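Local structure of uncharacterized N-acetyltransferase D2E76_00625 (Mycobacteroides abscessus, 6YCA) at residues 358-370 with 387-399. The protein is a GNAT-family N-acetyltransferase of the Eis type that binds acetyl coenzyme A and probably transfers its acetyl group to amines, though it does not modify aminoglycosides. Numbering follows the deposited sequence.
Sequences HTPDISVDVAALG and LVSAQSPGAIRAA. With SO4 (sulfate ion), chain B.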
loop_
_atom_site.group_PDB
_atom_site.type_symbol
_atom_site.label_atom_id
_atom_site.label_comp_id
_atom_site.label_asym_id
_atom_site.label_seq_id
_atom_site.Cartn_x
_atom_site.Cartn_y
_atom_site.Cartn_z
ATOM N N HIS A 358 -11.467 -55.851 -21.825
ATOM C CA HIS A 358 -12.659 -55.860 -20.987
ATOM C C HIS A 358 -13.296 -54.476 -20.989
ATOM O O HIS A 358 -12.634 -53.463 -21.243
ATOM C CB HIS A 358 -12.306 -56.233 -19.544
ATOM C CG HIS A 358 -11.657 -57.576 -19.395
ATOM N ND1 HIS A 358 -11.065 -57.984 -18.219
ATOM C CD2 HIS A 358 -11.502 -58.600 -20.268
ATOM C CE1 HIS A 358 -10.571 -59.200 -18.374
ATOM N NE2 HIS A 358 -10.823 -59.598 -19.608
ATOM N N THR A 359 -14.596 -54.436 -20.732
ATOM C CA THR A 359 -15.283 -53.157 -20.675
ATOM C C THR A 359 -14.642 -52.312 -19.580
ATOM O O THR A 359 -14.412 -52.814 -18.470
ATOM C CB THR A 359 -16.760 -53.383 -20.359
ATOM O OG1 THR A 359 -17.323 -54.278 -21.327
ATOM C CG2 THR A 359 -17.527 -52.064 -20.391
ATOM N N PRO A 360 -14.318 -51.051 -19.850
ATOM C CA PRO A 360 -13.577 -50.255 -18.868
ATOM C C PRO A 360 -14.455 -49.810 -17.711
ATOM O O PRO A 360 -15.677 -49.689 -17.821
ATOM C CB PRO A 360 -13.099 -49.051 -19.682
ATOM C CG PRO A 360 -14.128 -48.912 -20.751
ATOM C CD PRO A 360 -14.552 -50.308 -21.101
ATOM N N ASP A 361 -13.799 -49.563 -16.582
ATOM C CA ASP A 361 -14.450 -48.952 -15.432
ATOM C C ASP A 361 -14.352 -47.436 -15.449
ATOM O O ASP A 361 -15.182 -46.765 -14.826
ATOM C CB ASP A 361 -13.825 -49.469 -14.131
ATOM C CG ASP A 361 -14.112 -50.935 -13.886
ATOM O OD1 ASP A 361 -15.273 -51.354 -14.088
ATOM O OD2 ASP A 361 -13.176 -51.668 -13.501
ATOM N N ILE A 362 -13.351 -46.885 -16.131
ATOM C CA ILE A 362 -13.090 -45.449 -16.112
ATOM C C ILE A 362 -12.542 -45.029 -17.470
ATOM O O ILE A 362 -11.742 -45.745 -18.078
ATOM C CB ILE A 362 -12.105 -45.111 -14.971
ATOM C CG1 ILE A 362 -12.835 -45.076 -13.634
ATOM C CG2 ILE A 362 -11.403 -43.786 -15.217
ATOM C CD1 ILE A 362 -11.927 -44.862 -12.489
ATOM N N SER A 363 -12.980 -43.865 -17.950
ATOM C CA SER A 363 -12.468 -43.270 -19.178
ATOM C C SER A 363 -11.893 -41.903 -18.839
ATOM O O SER A 363 -12.528 -41.120 -18.127
ATOM C CB SER A 363 -13.567 -43.126 -20.235
ATOM O OG SER A 363 -13.965 -44.387 -20.753
ATOM N N VAL A 364 -10.678 -41.634 -19.315
ATOM C CA VAL A 364 -9.991 -40.387 -19.005
ATOM C C VAL A 364 -8.994 -40.125 -20.126
ATOM O O VAL A 364 -8.467 -41.061 -20.735
ATOM C CB VAL A 364 -9.314 -40.490 -17.613
ATOM C CG1 VAL A 364 -8.796 -41.897 -17.382
ATOM C CG2 VAL A 364 -8.224 -39.469 -17.427
ATOM N N ASP A 365 -8.736 -38.848 -20.405
ATOM C CA ASP A 365 -7.682 -38.487 -21.345
ATOM C C ASP A 365 -6.317 -38.504 -20.661
ATOM O O ASP A 365 -6.202 -38.380 -19.439
ATOM C CB ASP A 365 -7.956 -37.120 -21.983
ATOM C CG ASP A 365 -7.917 -35.982 -20.977
ATOM O OD1 ASP A 365 -8.206 -36.225 -19.788
ATOM O OD2 ASP A 365 -7.621 -34.840 -21.383
ATOM N N VAL A 366 -5.268 -38.633 -21.480
ATOM C CA VAL A 366 -3.921 -38.843 -20.952
ATOM C C VAL A 366 -3.464 -37.676 -20.082
ATOM O O VAL A 366 -2.667 -37.861 -19.153
ATOM C CB VAL A 366 -2.930 -39.170 -22.090
ATOM C CG1 VAL A 366 -2.716 -37.960 -22.986
ATOM C CG2 VAL A 366 -1.606 -39.676 -21.525
ATOM N N ALA A 367 -3.950 -36.464 -20.358
ATOM C CA ALA A 367 -3.572 -35.320 -19.536
ATOM C C ALA A 367 -4.100 -35.468 -18.113
ATOM O O ALA A 367 -3.373 -35.227 -17.142
ATOM C CB ALA A 367 -4.058 -34.016 -20.169
ATOM N N ALA A 368 -5.371 -35.857 -17.969
ATOM C CA ALA A 368 -5.946 -35.999 -16.636
ATOM C C ALA A 368 -5.382 -37.206 -15.896
ATOM O O ALA A 368 -5.245 -37.165 -14.667
ATOM C CB ALA A 368 -7.472 -36.064 -16.712
ATOM N N LEU A 369 -5.048 -38.280 -16.617
ATOM C CA LEU A 369 -4.404 -39.421 -15.974
ATOM C C LEU A 369 -3.061 -39.024 -15.374
ATOM O O LEU A 369 -2.678 -39.515 -14.304
ATOM C CB LEU A 369 -4.248 -40.574 -16.966
ATOM C CG LEU A 369 -3.562 -41.840 -16.442
ATOM C CD1 LEU A 369 -4.355 -42.467 -15.307
ATOM C CD2 LEU A 369 -3.343 -42.846 -17.564
ATOM N N GLY A 370 -2.327 -38.143 -16.052
ATOM C CA GLY A 370 -1.101 -37.625 -15.476
ATOM C C GLY A 370 -1.329 -36.832 -14.206
ATOM O O GLY A 370 -0.519 -36.891 -13.279
ATOM N N LEU A 387 -13.650 -34.383 -16.001
ATOM C CA LEU A 387 -12.542 -34.934 -16.764
ATOM C C LEU A 387 -12.443 -36.443 -16.642
ATOM O O LEU A 387 -11.525 -37.035 -17.216
ATOM C CB LEU A 387 -11.212 -34.287 -16.349
ATOM C CG LEU A 387 -11.059 -32.790 -16.620
ATOM C CD1 LEU A 387 -9.814 -32.242 -15.958
ATOM C CD2 LEU A 387 -11.023 -32.525 -18.112
ATOM N N VAL A 388 -13.358 -37.079 -15.912
ATOM C CA VAL A 388 -13.358 -38.527 -15.721
ATOM C C VAL A 388 -14.783 -39.040 -15.873
ATOM O O VAL A 388 -15.721 -38.465 -15.311
ATOM C CB VAL A 388 -12.782 -38.934 -14.347
ATOM C CG1 VAL A 388 -12.848 -40.441 -14.169
ATOM C CG2 VAL A 388 -11.349 -38.454 -14.204
ATOM N N SER A 389 -14.943 -40.112 -16.642
ATOM C CA SER A 389 -16.226 -40.762 -16.864
ATOM C C SER A 389 -16.192 -42.145 -16.228
ATOM O O SER A 389 -15.299 -42.946 -16.529
ATOM C CB SER A 389 -16.482 -40.895 -18.367
ATOM O OG SER A 389 -17.635 -41.674 -18.621
ATOM N N ALA A 390 -17.159 -42.427 -15.354
ATOM C CA ALA A 390 -17.213 -43.712 -14.671
ATOM C C ALA A 390 -18.306 -44.573 -15.293
ATOM O O ALA A 390 -19.366 -44.069 -15.673
ATOM C CB ALA A 390 -17.465 -43.522 -13.175
ATOM N N GLN A 391 -18.031 -45.875 -15.426
ATOM C CA GLN A 391 -18.967 -46.818 -16.032
ATOM C C GLN A 391 -19.636 -47.769 -15.054
ATOM O O GLN A 391 -20.600 -48.435 -15.442
ATOM C CB GLN A 391 -18.260 -47.668 -17.101
ATOM C CG GLN A 391 -18.055 -46.981 -18.435
ATOM C CD GLN A 391 -16.938 -45.952 -18.393
ATOM O OE1 GLN A 391 -16.181 -45.882 -17.421
ATOM N NE2 GLN A 391 -16.832 -45.148 -19.440
ATOM N N SER A 392 -19.152 -47.864 -13.822
ATOM C CA SER A 392 -19.697 -48.795 -12.850
ATOM C C SER A 392 -19.910 -48.115 -11.507
ATOM O O SER A 392 -19.164 -47.202 -11.137
ATOM C CB SER A 392 -18.716 -49.958 -12.636
ATOM O OG SER A 392 -18.354 -50.566 -13.861
ATOM N N PRO A 393 -20.924 -48.546 -10.758
ATOM C CA PRO A 393 -21.132 -48.011 -9.403
ATOM C C PRO A 393 -19.938 -48.344 -8.522
ATOM O O PRO A 393 -19.563 -49.509 -8.371
ATOM C CB PRO A 393 -22.401 -48.735 -8.934
ATOM C CG PRO A 393 -22.488 -49.962 -9.800
ATOM C CD PRO A 393 -21.929 -49.560 -11.121
ATOM N N GLY A 394 -19.334 -47.308 -7.943
ATOM C CA GLY A 394 -18.186 -47.505 -7.086
ATOM C C GLY A 394 -16.862 -47.569 -7.812
ATOM O O GLY A 394 -15.824 -47.728 -7.158
ATOM N N ALA A 395 -16.872 -47.477 -9.145
ATOM C CA ALA A 395 -15.632 -47.511 -9.915
ATOM C C ALA A 395 -14.703 -46.372 -9.524
ATOM O O ALA A 395 -13.480 -46.550 -9.465
ATOM C CB ALA A 395 -15.945 -47.465 -11.411
ATOM N N ILE A 396 -15.263 -45.188 -9.262
ATOM C CA ILE A 396 -14.445 -44.052 -8.845
ATOM C C ILE A 396 -13.798 -44.316 -7.490
ATOM O O ILE A 396 -12.604 -44.060 -7.298
ATOM C CB ILE A 396 -15.269 -42.753 -8.844
ATOM C CG1 ILE A 396 -15.679 -42.366 -10.269
ATOM C CG2 ILE A 396 -14.477 -41.638 -8.166
ATOM C CD1 ILE A 396 -14.526 -42.004 -11.180
ATOM N N ARG A 397 -14.574 -44.817 -6.523
ATOM C CA ARG A 397 -13.976 -45.095 -5.216
ATOM C C ARG A 397 -12.966 -46.234 -5.273
ATOM O O ARG A 397 -11.924 -46.176 -4.608
ATOM C CB ARG A 397 -14.991 -45.275 -4.078
ATOM C CG ARG A 397 -15.725 -44.006 -3.658
ATOM C CD ARG A 397 -16.553 -44.244 -2.396
ATOM N NE ARG A 397 -17.154 -43.014 -1.878
ATOM C CZ ARG A 397 -18.346 -42.557 -2.247
ATOM N NH1 ARG A 397 -19.052 -43.239 -3.140
ATOM N NH2 ARG A 397 -18.831 -41.431 -1.734
ATOM N N ALA A 398 -13.253 -47.272 -6.063
ATOM C CA ALA A 398 -12.315 -48.385 -6.208
ATOM C C ALA A 398 -11.000 -47.928 -6.829
ATOM O O ALA A 398 -9.923 -48.403 -6.447
ATOM C CB ALA A 398 -12.942 -49.504 -7.041
ATOM N N ALA A 399 -11.070 -47.035 -7.816
ATOM C CA ALA A 399 -9.849 -46.506 -8.404
ATOM C C ALA A 399 -9.086 -45.664 -7.395
ATOM O O ALA A 399 -7.855 -45.755 -7.303
ATOM C CB ALA A 399 -10.174 -45.675 -9.639
HETATM S S SO4 B . -14.586 -40.233 -0.306
HETATM O O1 SO4 B . -14.097 -41.140 0.735
HETATM O O2 SO4 B . -13.944 -38.929 -0.166
HETATM O O3 SO4 B . -14.301 -40.778 -1.631
HETATM O O4 SO4 B . -16.032 -40.068 -0.184
#
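Ser363 and Ser389 face each other across two antiparallel strands and exchange both of their backbone bonds, Ser363 N to Ser389 O at 2.9 Å and Ser389 N to Ser363 O at 3.0 Å. Their side chains share one face of the sheet, where Gln391 also folds back, its CB resting 3.4 Å from Pro360 O. Ile362 turns to the other face and divides its two branches between two neighbours. CG2, anti to the backbone N, slants across Val388 and meets CG1 of that valine at 3.8 Å. The CG1 arm lies beside the backbone N and runs on extended (chi2 175°), which carries CD1 over to helix 395-403, where it touches Ala399 CB and, more loosely, Ile396 CD1. Ile362 thus bridges the partner strand and the helix that follows it. Strand 388-390 is an outermost strand, within this chain, of the five-stranded sheet of the sterol carrier protein-like domain, with 362-365 lying between it and 330-335, and the helix is reached through a type II turn from Ser392 to Ala395. Just past the paired residues, Asp361 O accepts from Gln391 N. The Asp361 carboxylate divides its oxygens: OD1 accepts from Ser392 OG (3.2 Å) on its anti side, while OD2 takes the backbone N of Val331. Beyond the other end of the ladder, Ala368 CB meets Leu387 CB at 4.2 Å. Asp365, at the N-cap of helix 366-373, accepts a weak capping bond from Ala368 N at OD1, and its OD2 forms a salt bridge with Arg144.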